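Local coordinates for D-glycerate 2-kinase (Thermotoga maritima, PDB 2B8N), which catalyses the ATP- and magnesium-dependent phosphorylation of D-glycerate to 2-phosphoglycerate, a step in the degradation of serine, at residues H176-E187 with I244-V255. Numbering follows the deposited sequence.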
# COMPACT_ATOMS: atom_id res chain seq x y z
N HIS A 176 -2.71 22.63 -1.64
CA HIS A 176 -2.79 24.04 -1.97
C HIS A 176 -1.43 24.62 -2.44
O HIS A 176 -1.31 25.83 -2.70
CB HIS A 176 -3.38 24.81 -0.77
CG HIS A 176 -4.87 24.64 -0.61
ND1 HIS A 176 -5.43 23.60 0.10
CD2 HIS A 176 -5.90 25.38 -1.07
CE1 HIS A 176 -6.75 23.70 0.06
NE2 HIS A 176 -7.06 24.77 -0.64
N LEU A 177 -0.42 23.76 -2.58
CA LEU A 177 0.89 24.17 -3.12
C LEU A 177 1.23 23.53 -4.48
O LEU A 177 2.35 23.68 -4.97
CB LEU A 177 1.99 23.81 -2.10
CG LEU A 177 1.97 24.58 -0.77
CD1 LEU A 177 3.05 24.08 0.15
CD2 LEU A 177 2.15 26.06 -0.99
N SER A 178 0.27 22.85 -5.11
CA SER A 178 0.54 21.89 -6.18
C SER A 178 -0.31 22.06 -7.43
O SER A 178 -1.44 22.49 -7.37
CB SER A 178 0.33 20.48 -5.62
OG SER A 178 0.48 19.50 -6.62
N GLN A 179 0.24 21.72 -8.59
CA GLN A 179 -0.49 21.80 -9.84
C GLN A 179 -1.26 20.50 -10.15
O GLN A 179 -2.05 20.45 -11.10
CB GLN A 179 0.46 22.11 -11.01
CG GLN A 179 1.08 23.50 -10.96
CD GLN A 179 1.81 23.91 -12.25
OE1 GLN A 179 1.28 23.80 -13.35
NE2 GLN A 179 3.01 24.42 -12.10
N VAL A 180 -1.04 19.44 -9.35
CA VAL A 180 -1.66 18.14 -9.65
C VAL A 180 -2.44 17.51 -8.50
O VAL A 180 -3.41 16.77 -8.75
CB VAL A 180 -0.64 17.10 -10.21
CG1 VAL A 180 -0.03 17.61 -11.46
CG2 VAL A 180 0.44 16.78 -9.22
N LYS A 181 -2.04 17.79 -7.26
CA LYS A 181 -2.75 17.25 -6.10
C LYS A 181 -4.09 17.99 -5.95
O LYS A 181 -4.36 18.98 -6.64
CB LYS A 181 -1.95 17.45 -4.80
CG LYS A 181 -0.46 17.14 -4.86
CD LYS A 181 -0.12 15.81 -4.28
CE LYS A 181 1.35 15.48 -4.41
NZ LYS A 181 2.05 16.16 -3.30
N GLY A 182 -4.90 17.53 -5.01
CA GLY A 182 -6.14 18.23 -4.67
C GLY A 182 -7.10 18.37 -5.83
O GLY A 182 -7.81 19.38 -5.92
N GLY A 183 -7.12 17.36 -6.71
CA GLY A 183 -8.05 17.32 -7.84
C GLY A 183 -7.61 18.10 -9.07
O GLY A 183 -8.29 18.12 -10.09
N ARG A 184 -6.45 18.73 -9.01
CA ARG A 184 -6.01 19.61 -10.11
C ARG A 184 -5.66 18.87 -11.42
O ARG A 184 -5.90 19.37 -12.53
CB ARG A 184 -4.87 20.50 -9.64
CG ARG A 184 -5.40 21.56 -8.69
CD ARG A 184 -4.38 22.54 -8.21
NE ARG A 184 -5.00 23.83 -7.85
CZ ARG A 184 -4.58 24.61 -6.86
NH1 ARG A 184 -3.55 24.26 -6.09
NH2 ARG A 184 -5.19 25.77 -6.62
N PHE A 185 -5.13 17.67 -11.26
CA PHE A 185 -4.86 16.80 -12.39
C PHE A 185 -6.12 16.51 -13.18
O PHE A 185 -6.11 16.65 -14.39
CB PHE A 185 -4.19 15.50 -11.93
CG PHE A 185 -3.86 14.58 -13.04
CD1 PHE A 185 -3.08 15.02 -14.11
CD2 PHE A 185 -4.31 13.28 -13.04
CE1 PHE A 185 -2.76 14.16 -15.16
CE2 PHE A 185 -3.99 12.42 -14.07
CZ PHE A 185 -3.21 12.87 -15.13
N ALA A 186 -7.21 16.13 -12.52
CA ALA A 186 -8.51 15.89 -13.19
C ALA A 186 -9.03 17.16 -13.80
O ALA A 186 -9.70 17.14 -14.86
CB ALA A 186 -9.55 15.34 -12.20
N GLU A 187 -8.74 18.26 -13.13
CA GLU A 187 -9.12 19.57 -13.59
C GLU A 187 -8.37 19.94 -14.87
O GLU A 187 -8.92 20.62 -15.72
CB GLU A 187 -8.88 20.60 -12.48
CG GLU A 187 -9.04 22.03 -12.90
CD GLU A 187 -9.10 22.98 -11.73
OE1 GLU A 187 -8.16 23.01 -10.93
OE2 GLU A 187 -10.10 23.71 -11.62
N ILE A 244 -1.16 29.59 -2.15
CA ILE A 244 -2.21 28.91 -1.36
C ILE A 244 -3.60 29.51 -1.59
O ILE A 244 -4.60 28.78 -1.61
CB ILE A 244 -1.80 28.89 0.14
CG1 ILE A 244 -0.71 27.84 0.34
CG2 ILE A 244 -2.97 28.57 1.06
CD1 ILE A 244 0.04 27.91 1.68
N LEU A 245 -3.65 30.83 -1.81
CA LEU A 245 -4.90 31.56 -2.10
C LEU A 245 -5.68 31.11 -3.34
O LEU A 245 -6.84 31.52 -3.53
CB LEU A 245 -4.60 33.04 -2.30
CG LEU A 245 -4.27 33.93 -1.10
CD1 LEU A 245 -3.98 35.30 -1.64
CD2 LEU A 245 -5.40 33.97 -0.11
N GLN A 246 -5.02 30.32 -4.19
CA GLN A 246 -5.68 29.71 -5.34
C GLN A 246 -6.40 28.48 -4.81
O GLN A 246 -5.75 27.53 -4.32
CB GLN A 246 -4.64 29.36 -6.42
CG GLN A 246 -3.71 30.54 -6.76
CD GLN A 246 -2.88 30.34 -8.01
OE1 GLN A 246 -1.66 30.58 -8.02
NE2 GLN A 246 -3.54 29.91 -9.09
N GLU A 247 -7.72 28.52 -4.86
CA GLU A 247 -8.52 27.47 -4.27
C GLU A 247 -8.50 26.25 -5.16
O GLU A 247 -8.43 26.38 -6.40
CB GLU A 247 -9.95 27.95 -4.02
CG GLU A 247 -10.74 27.00 -3.14
CD GLU A 247 -10.03 26.70 -1.85
OE1 GLU A 247 -10.11 27.55 -0.94
OE2 GLU A 247 -9.40 25.62 -1.75
N THR A 248 -8.57 25.08 -4.52
CA THR A 248 -8.53 23.79 -5.20
C THR A 248 -9.94 23.39 -5.57
O THR A 248 -10.88 23.88 -4.93
CB THR A 248 -7.96 22.72 -4.28
OG1 THR A 248 -8.70 22.72 -3.06
CG2 THR A 248 -6.49 23.02 -3.97
N PRO A 249 -10.09 22.53 -6.60
CA PRO A 249 -11.41 22.09 -7.07
C PRO A 249 -12.26 21.44 -5.99
O PRO A 249 -11.82 20.44 -5.41
CB PRO A 249 -11.08 21.07 -8.17
CG PRO A 249 -9.63 20.80 -8.07
CD PRO A 249 -9.01 21.99 -7.44
N LYS A 250 -13.45 22.00 -5.75
CA LYS A 250 -14.36 21.53 -4.69
C LYS A 250 -15.27 20.39 -5.17
O LYS A 250 -15.82 19.65 -4.37
CB LYS A 250 -15.17 22.72 -4.13
CG LYS A 250 -14.30 23.78 -3.38
CD LYS A 250 -13.78 23.26 -1.99
CE LYS A 250 -12.53 24.02 -1.49
NZ LYS A 250 -11.22 23.51 -2.00
N HIS A 251 -15.35 20.21 -6.49
CA HIS A 251 -16.18 19.20 -7.12
C HIS A 251 -15.52 18.82 -8.44
O HIS A 251 -14.89 19.66 -9.08
CB HIS A 251 -17.58 19.78 -7.36
CG HIS A 251 -17.59 20.97 -8.30
ND1 HIS A 251 -17.54 22.28 -7.85
CD2 HIS A 251 -17.63 21.04 -9.66
CE1 HIS A 251 -17.56 23.10 -8.89
NE2 HIS A 251 -17.60 22.37 -10.00
N LEU A 252 -15.67 17.56 -8.83
CA LEU A 252 -15.15 17.07 -10.12
C LEU A 252 -16.25 16.29 -10.83
O LEU A 252 -16.88 15.43 -10.23
CB LEU A 252 -13.92 16.16 -9.91
CG LEU A 252 -12.67 16.70 -9.17
CD1 LEU A 252 -11.65 15.61 -8.90
CD2 LEU A 252 -12.01 17.81 -9.92
N SER A 253 -16.51 16.58 -12.10
CA SER A 253 -17.55 15.90 -12.86
C SER A 253 -17.01 14.86 -13.84
O SER A 253 -17.78 14.09 -14.39
CB SER A 253 -18.37 16.93 -13.63
OG SER A 253 -17.52 17.83 -14.33
N ASN A 254 -15.69 14.83 -14.06
CA ASN A 254 -15.10 14.00 -15.11
C ASN A 254 -14.25 12.82 -14.59
O ASN A 254 -13.22 12.50 -15.17
CB ASN A 254 -14.24 14.87 -16.04
CG ASN A 254 -12.99 15.38 -15.35
OD1 ASN A 254 -12.99 15.57 -14.13
ND2 ASN A 254 -11.92 15.59 -16.11
N VAL A 255 -14.69 12.17 -13.52
CA VAL A 255 -13.87 11.09 -12.92
C VAL A 255 -14.64 9.81 -12.60
O VAL A 255 -15.74 9.85 -12.08
CB VAL A 255 -13.24 11.57 -11.61
CG1 VAL A 255 -12.51 10.42 -10.93
CG2 VAL A 255 -12.28 12.73 -11.86
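His176 and Glu247 meet in a nearly straight hydrogen bond, 2.7 Å from NE2 of His176 to OE2 of Glu247. The carboxylate sits at the ring's edge, near its plane, and is turned 89° against it; OE2 is met on its syn side. OE2 also accepts from the backbone N of Thr248 and from Lys250 NZ, so three donors grip one oxygen. CG2 of Thr248 covers one face of the His176 ring in a CH-pi contact, 3.8 Å from its centroid. The same methyl lies over one face of the Arg184 guanidinium, wedged between the two flat groups. Thr248 OG1 is hydrogen-bonded to Asp218 OD2. Arg184 runs extended from CG to NE; its NH2 reaches Gln246 O in a weak bond, while NH1 holds Ser178 O within its own segment. With an alanine here in place of His176, Glu247 is likely to lose its ring donor and the Thr248 methyl the ring face it covers. Further along, Pro249 CG packs on Gly182 and Gly183, and Asn254 ND2 donates to Ala186 O (3.0 Å) and to Ala192 O. The contact joins the link between helices 167-175 and 184-189, with its type I' turn from Lys181 to Arg184, to the connection from helix 238-244 to strand 255-261, outermost in the parallel sheet within this chain.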